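Local atomic coordinates of putative fimbrium subunit Fim1C (Bacteroides uniformis, PDB entry 4K4K), a protein that probably forms part of the tip of fimbriae, the filamentous cell-surface appendages that mediate cell adhesion and biofilm formation. Residues Q109-Q112 against K113-D116; A211-A214 against G215-L218. All coordinates share one frame; numbering follows the deposited sequence.

Contact 1 of 2, residues Q109-Q112 against K113-D116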
loop_
_atom_site.group_PDB
_atom_site.type_symbol
_atom_site.label_atom_id
_atom_site.label_comp_id
_atom_site.label_asym_id
_atom_site.label_seq_id
_atom_site.Cartn_x
_atom_site.Cartn_y
_atom_site.Cartn_z
ATOM N N GLN A 109 -1.087 -0.672 -12.169
ATOM C CA GLN A 109 -1.992 -0.366 -11.047
ATOM C C GLN A 109 -2.933 -1.488 -10.626
ATOM O O GLN A 109 -3.375 -1.501 -9.477
ATOM C CB GLN A 109 -2.854 0.841 -11.395
ATOM C CG GLN A 109 -2.055 2.137 -11.443
ATOM C CD GLN A 109 -1.697 2.586 -10.047
ATOM O OE1 GLN A 109 -2.569 2.756 -9.201
ATOM N NE2 GLN A 109 -0.407 2.729 -9.762
ATOM N N THR A 110 -3.321 -2.366 -11.563
ATOM C CA THR A 110 -4.292 -3.419 -11.283
ATOM C C THR A 110 -3.611 -4.803 -11.207
ATOM O O THR A 110 -2.903 -5.175 -12.144
ATOM C CB THR A 110 -5.403 -3.368 -12.360
ATOM O OG1 THR A 110 -5.978 -2.049 -12.359
ATOM C CG2 THR A 110 -6.507 -4.381 -12.114
ATOM N N PRO A 111 -3.868 -5.613 -10.150
ATOM C CA PRO A 111 -4.675 -5.307 -8.949
ATOM C C PRO A 111 -3.913 -4.418 -7.960
ATOM O O PRO A 111 -2.696 -4.567 -7.806
ATOM C CB PRO A 111 -4.947 -6.690 -8.349
ATOM C CG PRO A 111 -3.817 -7.555 -8.795
ATOM C CD PRO A 111 -3.262 -6.964 -10.068
ATOM N N GLN A 112 -4.623 -3.492 -7.314
ATOM C CA GLN A 112 -4.053 -2.570 -6.331
ATOM C C GLN A 112 -3.334 -3.296 -5.190
ATOM O O GLN A 112 -2.275 -2.829 -4.759
ATOM C CB GLN A 112 -5.145 -1.674 -5.732
ATOM C CG GLN A 112 -5.811 -0.718 -6.733
ATOM C CD GLN A 112 -5.065 0.593 -6.827
ATOM O OE1 GLN A 112 -5.307 1.531 -6.063
ATOM N NE2 GLN A 112 -4.097 0.666 -7.723
ATOM N N LYS A 113 -3.895 -4.429 -4.698
ATOM C CA LYS A 113 -3.304 -5.170 -3.564
ATOM C C LYS A 113 -1.877 -5.676 -3.857
ATOM O O LYS A 113 -1.103 -5.827 -2.920
ATOM C CB LYS A 113 -4.208 -6.343 -3.120
ATOM C CG LYS A 113 -4.280 -7.534 -4.079
ATOM C CD LYS A 113 -4.988 -8.725 -3.439
ATOM C CE LYS A 113 -4.916 -9.975 -4.281
ATOM N NZ LYS A 113 -3.586 -10.637 -4.189
ATOM N N ASP A 114 -1.519 -5.906 -5.143
ATOM C CA ASP A 114 -0.193 -6.429 -5.504
ATOM C C ASP A 114 0.896 -5.361 -5.452
ATOM O O ASP A 114 2.076 -5.723 -5.470
ATOM C CB ASP A 114 -0.234 -7.077 -6.898
ATOM C CG ASP A 114 -0.969 -8.423 -6.880
ATOM O OD1 ASP A 114 -1.388 -8.859 -5.785
ATOM O OD2 ASP A 114 -1.109 -9.039 -7.956
ATOM N N ILE A 115 0.520 -4.060 -5.398
ATOM C CA ILE A 115 1.522 -2.989 -5.295
ATOM C C ILE A 115 1.373 -2.231 -3.954
ATOM O O ILE A 115 2.097 -1.275 -3.717
ATOM C CB ILE A 115 1.493 -2.024 -6.517
ATOM C CG1 ILE A 115 0.099 -1.319 -6.661
ATOM C CG2 ILE A 115 1.923 -2.758 -7.791
ATOM C CD1 ILE A 115 0.069 -0.093 -7.642
ATOM N N ASP A 116 0.433 -2.644 -3.098
ATOM C CA ASP A 116 0.193 -1.986 -1.828
ATOM C C ASP A 116 1.246 -2.442 -0.787
ATOM O O ASP A 116 0.957 -3.247 0.091
ATOM C CB ASP A 116 -1.240 -2.275 -1.355
ATOM C CG ASP A 116 -1.650 -1.474 -0.149
ATOM O OD1 ASP A 116 -0.838 -0.616 0.314
ATOM O OD2 ASP A 116 -2.736 -1.749 0.393
#

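Contact 2 of 2, residues A211-A214 against G215-L218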
loop_
_atom_site.group_PDB
_atom_site.type_symbol
_atom_site.label_atom_id
_atom_site.label_comp_id
_atom_site.label_asym_id
_atom_site.label_seq_id
_atom_site.Cartn_x
_atom_site.Cartn_y
_atom_site.Cartn_z
ATOM N N ALA A 211 7.577 14.865 -2.238
ATOM C CA ALA A 211 7.778 16.070 -1.431
ATOM C C ALA A 211 6.975 17.240 -2.028
ATOM O O ALA A 211 6.481 18.085 -1.288
ATOM C CB ALA A 211 9.263 16.414 -1.361
ATOM N N SER A 212 6.769 17.226 -3.355
ATOM C CA SER A 212 5.970 18.237 -4.041
ATOM C C SER A 212 5.109 17.626 -5.138
ATOM O O SER A 212 5.620 16.852 -5.959
ATOM C CB SER A 212 6.866 19.313 -4.648
ATOM O OG SER A 212 6.081 20.272 -5.340
ATOM N N THR A 213 3.824 18.019 -5.187
ATOM C CA THR A 213 2.889 17.592 -6.239
ATOM C C THR A 213 2.899 18.590 -7.428
ATOM O O THR A 213 2.044 18.496 -8.313
ATOM C CB THR A 213 1.467 17.408 -5.688
ATOM O OG1 THR A 213 1.005 18.632 -5.106
ATOM C CG2 THR A 213 1.357 16.257 -4.699
ATOM N N ALA A 214 3.878 19.524 -7.470
ATOM C CA ALA A 214 4.002 20.503 -8.560
ATOM C C ALA A 214 4.290 19.802 -9.883
ATOM O O ALA A 214 5.095 18.868 -9.938
ATOM C CB ALA A 214 5.096 21.522 -8.251
ATOM N N GLY A 215 3.582 20.217 -10.924
ATOM C CA GLY A 215 3.706 19.611 -12.242
ATOM C C GLY A 215 2.776 18.433 -12.450
ATOM O O GLY A 215 2.648 17.945 -13.574
HETATM N N MSE A 216 2.137 17.935 -11.366
HETATM C CA MSE A 216 1.217 16.798 -11.487
HETATM C C MSE A 216 -0.189 17.268 -11.778
HETATM O O MSE A 216 -0.706 18.159 -11.104
HETATM C CB MSE A 216 1.192 15.931 -10.231
HETATM C CG MSE A 216 2.509 15.285 -9.906
HETATM SE SE MSE A 216 2.363 14.410 -8.169
HETATM C CE MSE A 216 4.219 13.759 -8.098
ATOM N N ALA A 217 -0.818 16.629 -12.741
ATOM C CA ALA A 217 -2.188 16.948 -13.083
ATOM C C ALA A 217 -3.018 15.692 -13.246
ATOM O O ALA A 217 -2.514 14.662 -13.698
ATOM C CB ALA A 217 -2.236 17.775 -14.373
ATOM N N LEU A 218 -4.291 15.776 -12.869
ATOM C CA LEU A 218 -5.270 14.733 -13.142
ATOM C C LEU A 218 -5.907 15.044 -14.488
ATOM O O LEU A 218 -6.303 16.195 -14.715
ATOM C CB LEU A 218 -6.370 14.643 -12.063
ATOM C CG LEU A 218 -5.989 14.239 -10.658
ATOM C CD1 LEU A 218 -7.228 14.158 -9.787
ATOM C CD2 LEU A 218 -5.254 12.881 -10.631
#

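Contact 1 of 2, residues Q109-Q112 against K113-D116
P111 and D114 face each other across the first of two overlapping four-residue turns, set in the loop between strands 101-105 and 118-126 of this fimbrillin-like protein. Two backbone bonds define the pair: D114 N to P111 O at 3.2 Å and I115 N to Q112 O at 3.1 Å. P111, which follows a cis peptide bond, lays its ring obliquely against the D114 carboxylate, with CG 3.2 Å from D114 OD2. The other carboxylate oxygen, D114 OD1, forms a salt bridge on its syn side with K113 NZ. I115 places CG1 between its backbone N and carbonyl carbon (chi1 60°); from there CD1 meets Q109 NE2 at 3.6 Å, the two side chains crossing at about a right angle. Behind this contact, the buried Q109 amide is held at both ends: NE2 donates to V106 O and I206 O, and OE1 accepts a bent bond (142°) from Q112 NE2 at 3.0 Å, the donor well above the carbonyl plane. A leucine here would probably leave the carbonyls of V106 and I206 without this donor and cost the Q112 amide one of its two acceptors on Q109. Q112 OE1 bonds K143 NZ, while Q112 NE2 reaches Q109 O at 2.9 Å, almost straight at 173°, with Q109 O lying in the plane of the Q112 amide.

Contact 2 of 2, residues A211-A214 against G215-L218
M216, present as selenomethionine, folds back across T213, the residue that opens the type II beta turn T213-M216. The turn is closed by M216 N donating to T213 O at 3.1 Å. Starting the side chain, M216 CB lies 3.3 Å from T213 O, and its CG is still within 3.6 Å of that oxygen. With CG anti to the carbonyl carbon (chi1 -62°) and the chain extended beyond it, SE is carried to T213 CA at 3.8 Å and T213 CB at 4.0 Å, the two side chains crossing at about a right angle. The tip, CE, approaches S212 O at 4.0 Å. Two backbone features accompany this path. S212 OG accepts from A214 N at 3.2 Å, an ST turn that overlaps the beta turn, and G215 adopts a positive phi of 89°, where a CB would be jammed against A214 O. Further out, T213 OG1 bonds S240 O. M216 packs against A210, F243 and Q170, the last on strand 164-177, and the chain then enters strand 217-222, which runs antiparallel between strands 164-177 and 228-233.

How the contacts relate
Both contacts are local turns in loops that lead into strands, their centres 22 Å apart and their nearest atoms about 11 Å apart, so they do not touch. Contact 1 is mainly a surface contact, its centre about 8 Å from the centre of the chain; contact 2 is partly buried yet more peripheral, its centre about 20 Å from that point. Strand 202-207 relates them: Q112, I115 and D116 rest side chains on it, and residues 211-214 belong to the loop that follows it. Strand 164-177 also pairs with both 101-105 and 217-222. Backbone bonds close the turns in both, two against one; the side chains differ: amides, a salt bridge, proline and isoleucine in contact 1, selenomethionine on threonine in contact 2.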